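Local coordinates for protein 401aa long hypothetical glucose-1-phosphate thymidylyltransferase (Sulfolobus tokodaii, PDB 2GGO) that probably transfers nucleotidyl groups to sugar 1-phosphates and makes UDP-N-acetylglucosamine and UDP-N-acetylgalactosamine as a bifunctional transferase, at residues L133-E146 against T185-V199. Sequence-based numbering, arbitrary orientation.
Sequences LVLDNQNNLSKIIE and TDAINLMAKDHRVKV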
loop_
_atom_site.group_PDB
_atom_site.type_symbol
_atom_site.label_atom_id
_atom_site.label_comp_id
_atom_site.label_asym_id
_atom_site.label_seq_id
_atom_site.Cartn_x
_atom_site.Cartn_y
_atom_site.Cartn_z
ATOM N N LEU A 133 -4.766 4.540 21.920
ATOM C CA LEU A 133 -6.137 4.557 22.448
ATOM C C LEU A 133 -6.179 4.440 23.969
ATOM O O LEU A 133 -5.806 3.403 24.531
ATOM C CB LEU A 133 -7.014 3.464 21.806
ATOM C CG LEU A 133 -7.277 3.391 20.292
ATOM C CD1 LEU A 133 -8.135 2.179 20.011
ATOM C CD2 LEU A 133 -7.939 4.636 19.724
ATOM N N VAL A 134 -6.636 5.516 24.618
ATOM C CA VAL A 134 -6.843 5.556 26.082
ATOM C C VAL A 134 -8.216 4.970 26.440
ATOM O O VAL A 134 -9.259 5.595 26.205
ATOM C CB VAL A 134 -6.737 7.011 26.667
ATOM C CG1 VAL A 134 -6.438 6.972 28.163
ATOM C CG2 VAL A 134 -5.683 7.841 25.943
ATOM N N LEU A 135 -8.211 3.767 26.997
ATOM C CA LEU A 135 -9.454 3.115 27.382
ATOM C C LEU A 135 -9.877 3.435 28.828
ATOM O O LEU A 135 -9.132 3.138 29.769
ATOM C CB LEU A 135 -9.323 1.601 27.208
ATOM C CG LEU A 135 -9.207 1.013 25.808
ATOM C CD1 LEU A 135 -9.021 -0.487 25.917
ATOM C CD2 LEU A 135 -10.432 1.349 24.976
ATOM N N ASP A 136 -11.068 4.015 29.004
ATOM C CA ASP A 136 -11.634 4.240 30.349
ATOM C C ASP A 136 -11.866 2.937 31.151
ATOM O O ASP A 136 -11.737 1.825 30.616
ATOM C CB ASP A 136 -12.919 5.074 30.279
ATOM C CG ASP A 136 -14.117 4.303 29.686
ATOM O OD1 ASP A 136 -14.320 3.096 29.980
ATOM O OD2 ASP A 136 -14.887 4.942 28.933
ATOM N N ASN A 137 -12.223 3.094 32.429
ATOM C CA ASN A 137 -12.425 1.969 33.368
ATOM C C ASN A 137 -13.322 0.817 32.871
ATOM O O ASN A 137 -13.300 -0.284 33.429
ATOM C CB ASN A 137 -12.928 2.488 34.735
ATOM C CG ASN A 137 -14.375 3.042 34.685
ATOM O OD1 ASN A 137 -15.338 2.341 35.048
ATOM N ND2 ASN A 137 -14.524 4.301 34.244
ATOM N N GLN A 138 -14.103 1.087 31.826
ATOM C CA GLN A 138 -15.088 0.136 31.327
ATOM C C GLN A 138 -14.763 -0.330 29.914
ATOM O O GLN A 138 -15.456 -1.186 29.354
ATOM C CB GLN A 138 -16.469 0.767 31.374
ATOM C CG GLN A 138 -17.498 -0.117 32.043
ATOM C CD GLN A 138 -18.226 0.614 33.156
ATOM O OE1 GLN A 138 -18.397 0.080 34.255
ATOM N NE2 GLN A 138 -18.644 1.857 32.884
ATOM N N ASN A 139 -13.710 0.262 29.354
ATOM C CA ASN A 139 -13.094 -0.165 28.087
ATOM C C ASN A 139 -13.746 0.338 26.784
ATOM O O ASN A 139 -13.449 -0.152 25.691
ATOM C CB ASN A 139 -12.829 -1.684 28.074
ATOM C CG ASN A 139 -11.841 -2.117 29.163
ATOM O OD1 ASN A 139 -11.257 -1.277 29.862
ATOM N ND2 ASN A 139 -11.653 -3.433 29.309
ATOM N N ASN A 140 -14.620 1.328 26.915
ATOM C CA ASN A 140 -14.981 2.180 25.794
ATOM C C ASN A 140 -13.936 3.296 25.719
ATOM O O ASN A 140 -13.001 3.319 26.515
ATOM C CB ASN A 140 -16.394 2.735 25.967
ATOM C CG ASN A 140 -17.412 1.652 26.287
ATOM O OD1 ASN A 140 -17.482 0.619 25.611
ATOM N ND2 ASN A 140 -18.206 1.884 27.328
ATOM N N LEU A 141 -14.075 4.221 24.778
ATOM C CA LEU A 141 -12.994 5.162 24.524
ATOM C C LEU A 141 -12.982 6.345 25.480
ATOM O O LEU A 141 -13.989 7.044 25.620
ATOM C CB LEU A 141 -13.024 5.665 23.078
ATOM C CG LEU A 141 -11.827 6.504 22.620
ATOM C CD1 LEU A 141 -10.651 5.615 22.235
ATOM C CD2 LEU A 141 -12.235 7.443 21.492
ATOM N N SER A 142 -11.828 6.557 26.117
ATOM C CA SER A 142 -11.579 7.759 26.894
ATOM C C SER A 142 -11.062 8.839 25.953
ATOM O O SER A 142 -11.770 9.797 25.655
ATOM C CB SER A 142 -10.590 7.477 28.019
ATOM O OG SER A 142 -10.758 8.408 29.067
ATOM N N LYS A 143 -9.840 8.677 25.462
ATOM C CA LYS A 143 -9.326 9.581 24.417
ATOM C C LYS A 143 -8.316 8.905 23.468
ATOM O O LYS A 143 -7.946 7.744 23.678
ATOM C CB LYS A 143 -8.806 10.925 25.000
ATOM C CG LYS A 143 -7.630 10.853 26.005
ATOM C CD LYS A 143 -7.443 12.180 26.787
ATOM C CE LYS A 143 -8.337 12.261 28.047
ATOM N NZ LYS A 143 -8.438 13.612 28.689
ATOM N N ILE A 144 -7.914 9.615 22.409
ATOM C CA ILE A 144 -6.852 9.153 21.501
ATOM C C ILE A 144 -5.740 10.192 21.435
ATOM O O ILE A 144 -5.957 11.301 20.943
ATOM C CB ILE A 144 -7.354 8.905 20.049
ATOM C CG1 ILE A 144 -8.737 8.231 20.038
ATOM C CG2 ILE A 144 -6.300 8.117 19.237
ATOM C CD1 ILE A 144 -9.637 8.662 18.886
ATOM N N ILE A 145 -4.553 9.824 21.917
ATOM C CA ILE A 145 -3.399 10.738 21.942
ATOM C C ILE A 145 -2.652 10.677 20.618
ATOM O O ILE A 145 -2.053 9.654 20.265
ATOM C CB ILE A 145 -2.404 10.455 23.116
ATOM C CG1 ILE A 145 -3.113 9.818 24.316
ATOM C CG2 ILE A 145 -1.662 11.746 23.524
ATOM C CD1 ILE A 145 -2.263 8.815 25.064
ATOM N N GLU A 146 -2.697 11.791 19.896
ATOM C CA GLU A 146 -2.104 11.867 18.572
ATOM C C GLU A 146 -0.574 11.939 18.532
ATOM O O GLU A 146 0.018 13.022 18.638
ATOM C CB GLU A 146 -2.748 12.988 17.746
ATOM C CG GLU A 146 -3.723 12.453 16.705
ATOM C CD GLU A 146 -3.228 11.145 16.058
ATOM O OE1 GLU A 146 -3.989 10.149 16.081
ATOM O OE2 GLU A 146 -2.076 11.105 15.553
ATOM N N THR A 185 -10.189 12.310 14.412
ATOM C CA THR A 185 -9.946 11.969 15.818
ATOM C C THR A 185 -10.293 13.067 16.843
ATOM O O THR A 185 -10.747 12.758 17.944
ATOM C CB THR A 185 -8.495 11.483 16.042
ATOM O OG1 THR A 185 -7.583 12.336 15.340
ATOM C CG2 THR A 185 -8.330 10.066 15.534
ATOM N N ASP A 186 -10.082 14.333 16.478
ATOM C CA ASP A 186 -10.404 15.477 17.340
ATOM C C ASP A 186 -11.865 15.467 17.721
ATOM O O ASP A 186 -12.202 15.559 18.904
ATOM C CB ASP A 186 -10.106 16.788 16.619
ATOM C CG ASP A 186 -8.626 17.115 16.571
ATOM O OD1 ASP A 186 -7.858 16.571 17.403
ATOM O OD2 ASP A 186 -8.239 17.927 15.693
ATOM N N ALA A 187 -12.710 15.364 16.693
ATOM C CA ALA A 187 -14.166 15.318 16.820
ATOM C C ALA A 187 -14.646 14.080 17.580
ATOM O O ALA A 187 -15.594 14.153 18.362
ATOM C CB ALA A 187 -14.812 15.386 15.444
ATOM N N ILE A 188 -13.988 12.949 17.346
ATOM C CA ILE A 188 -14.293 11.703 18.052
ATOM C C ILE A 188 -13.949 11.830 19.537
ATOM O O ILE A 188 -14.541 11.143 20.384
ATOM C CB ILE A 188 -13.557 10.466 17.413
ATOM C CG1 ILE A 188 -14.223 10.060 16.088
ATOM C CG2 ILE A 188 -13.508 9.279 18.386
ATOM C CD1 ILE A 188 -13.469 9.000 15.299
ATOM N N ASN A 189 -13.003 12.717 19.849
ATOM C CA ASN A 189 -12.532 12.882 21.221
ATOM C C ASN A 189 -13.455 13.675 22.144
ATOM O O ASN A 189 -13.583 13.334 23.326
ATOM C CB ASN A 189 -11.099 13.400 21.253
ATOM C CG ASN A 189 -10.103 12.295 21.521
ATOM O OD1 ASN A 189 -8.949 12.373 21.116
ATOM N ND2 ASN A 189 -10.549 11.253 22.208
ATOM N N LEU A 190 -14.105 14.703 21.598
ATOM C CA LEU A 190 -15.181 15.412 22.302
ATOM C C LEU A 190 -16.423 14.530 22.458
ATOM O O LEU A 190 -17.034 14.493 23.525
ATOM C CB LEU A 190 -15.587 16.708 21.580
ATOM C CG LEU A 190 -14.718 17.509 20.601
ATOM C CD1 LEU A 190 -15.613 18.593 20.004
ATOM C CD2 LEU A 190 -13.431 18.097 21.220
ATOM N N MET A 191 -16.792 13.839 21.381
ATOM C CA MET A 191 -17.943 12.938 21.374
ATOM C C MET A 191 -17.793 11.825 22.407
ATOM O O MET A 191 -18.761 11.460 23.065
ATOM C CB MET A 191 -18.168 12.354 19.972
ATOM C CG MET A 191 -19.502 11.613 19.801
ATOM S SD MET A 191 -19.724 10.749 18.224
ATOM C CE MET A 191 -18.628 9.355 18.436
ATOM N N ALA A 192 -16.573 11.308 22.554
ATOM C CA ALA A 192 -16.270 10.247 23.523
ATOM C C ALA A 192 -16.518 10.675 24.981
ATOM O O ALA A 192 -16.637 9.826 25.879
ATOM C CB ALA A 192 -14.830 9.734 23.339
ATOM N N LYS A 193 -16.589 11.988 25.210
ATOM C CA LYS A 193 -16.904 12.526 26.535
ATOM C C LYS A 193 -18.401 12.457 26.837
ATOM O O LYS A 193 -18.804 12.035 27.931
ATOM C CB LYS A 193 -16.367 13.950 26.686
ATOM C CG LYS A 193 -14.843 14.019 26.578
ATOM C CD LYS A 193 -14.172 13.057 27.568
ATOM C CE LYS A 193 -12.876 12.457 27.022
ATOM N NZ LYS A 193 -12.457 11.264 27.849
ATOM N N ASP A 194 -19.217 12.839 25.856
ATOM C CA ASP A 194 -20.679 12.783 25.974
ATOM C C ASP A 194 -21.171 11.374 25.635
ATOM O O ASP A 194 -21.888 10.731 26.421
ATOM C CB ASP A 194 -21.338 13.803 25.030
ATOM C CG ASP A 194 -20.516 15.090 24.864
ATOM O OD1 ASP A 194 -19.372 15.173 25.381
ATOM O OD2 ASP A 194 -21.018 16.027 24.196
ATOM N N HIS A 195 -20.766 10.903 24.454
ATOM C CA HIS A 195 -21.211 9.622 23.940
ATOM C C HIS A 195 -20.248 8.501 24.255
ATOM O O HIS A 195 -19.021 8.689 24.328
ATOM C CB HIS A 195 -21.443 9.694 22.438
ATOM C CG HIS A 195 -22.598 10.558 22.055
ATOM N ND1 HIS A 195 -22.470 11.913 21.832
ATOM C CD2 HIS A 195 -23.905 10.264 21.861
ATOM C CE1 HIS A 195 -23.650 12.416 21.515
ATOM N NE2 HIS A 195 -24.536 11.435 21.520
ATOM N N ARG A 196 -20.844 7.330 24.439
ATOM C CA ARG A 196 -20.129 6.088 24.621
ATOM C C ARG A 196 -19.703 5.600 23.229
ATOM O O ARG A 196 -20.546 5.361 22.347
ATOM C CB ARG A 196 -21.051 5.111 25.344
ATOM C CG ARG A 196 -20.904 3.662 25.027
ATOM C CD ARG A 196 -22.283 3.032 25.112
ATOM N NE ARG A 196 -22.223 1.578 25.074
ATOM C CZ ARG A 196 -21.871 0.818 26.109
ATOM N NH1 ARG A 196 -21.546 1.368 27.280
ATOM N NH2 ARG A 196 -21.844 -0.501 25.973
ATOM N N VAL A 197 -18.384 5.510 23.044
ATOM C CA VAL A 197 -17.753 5.082 21.797
ATOM C C VAL A 197 -17.039 3.750 22.056
ATOM O O VAL A 197 -15.938 3.749 22.599
ATOM C CB VAL A 197 -16.732 6.140 21.326
ATOM C CG1 VAL A 197 -16.229 5.828 19.940
ATOM C CG2 VAL A 197 -17.350 7.501 21.331
ATOM N N LYS A 198 -17.674 2.626 21.704
ATOM C CA LYS A 198 -17.101 1.278 21.909
ATOM C C LYS A 198 -15.725 1.146 21.273
ATOM O O LYS A 198 -15.354 1.918 20.399
ATOM C CB LYS A 198 -18.003 0.202 21.303
ATOM C CG LYS A 198 -19.111 -0.310 22.189
ATOM C CD LYS A 198 -19.666 -1.667 21.680
ATOM C CE LYS A 198 -18.674 -2.836 21.888
ATOM N NZ LYS A 198 -19.245 -4.176 21.533
ATOM N N VAL A 199 -14.962 0.172 21.719
ATOM C CA VAL A 199 -13.687 -0.108 21.099
ATOM C C VAL A 199 -13.621 -1.622 20.945
ATOM O O VAL A 199 -13.594 -2.359 21.949
ATOM C CB VAL A 199 -12.467 0.474 21.907
ATOM C CG1 VAL A 199 -11.180 -0.262 21.590
ATOM C CG2 VAL A 199 -12.276 1.956 21.628
#
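Leu141 drives its isobutyl group between the helix 185-194 and the strand that follows it. Its CG, anti to the backbone N (chi1 -172°), is carried to the side of the helix, and there the two methyls part company: CD2 lies 3.8 Å from Ile188 CG2 and also meets the methyl of Ala192, while CD1 lies 4.0 Å from Val199 CG2. Leu141 and Ile188 cross at about a right angle. Beside this wedge, the Leu141 N-H is given to Val197 O (N to O 2.9 Å). Further along the strand, Ile144 CD1 touches both Thr185 CG2, 3.9 Å away and a turn earlier in the helix, and Ile188 CG2, so that Ile188 serves both strand residues with one methyl. The two strands 132-135 and 141-145 form a small antiparallel hairpin of the GT-A-like nucleotidyltransferase domain, whose strand 141-145 runs nearly antiparallel to helix 185-194, at 160°. A classic beta bulge, with Ser142 and Lys143 both facing Val134, interrupts its pairing. On the other strand of the hairpin, Leu135 CD2 comes to 3.8 Å from Val199 CB. Behind this layer Ile188 and Val199 also touch Ile119 of the central sheet. At the bulge Lys193, bent at chi2 and chi3, reaches from the helix to the strand, and its NZ donates to Ser142 O at 2.7 Å from above the carbonyl plane rather than along a lone pair. Where the chain runs on from the helix, the Asn140 amide sits over the rim of one guanidinium face of Arg196, the planes 64° apart. At the opposite end of the contact Glu146, which probably belongs to the N-acetyl-alpha-D-glucosamine 1-phosphate site, brings CG to 4.1 Å from Thr185 OG1, and Thr185 in turn touches Asn157, another probable residue of that site.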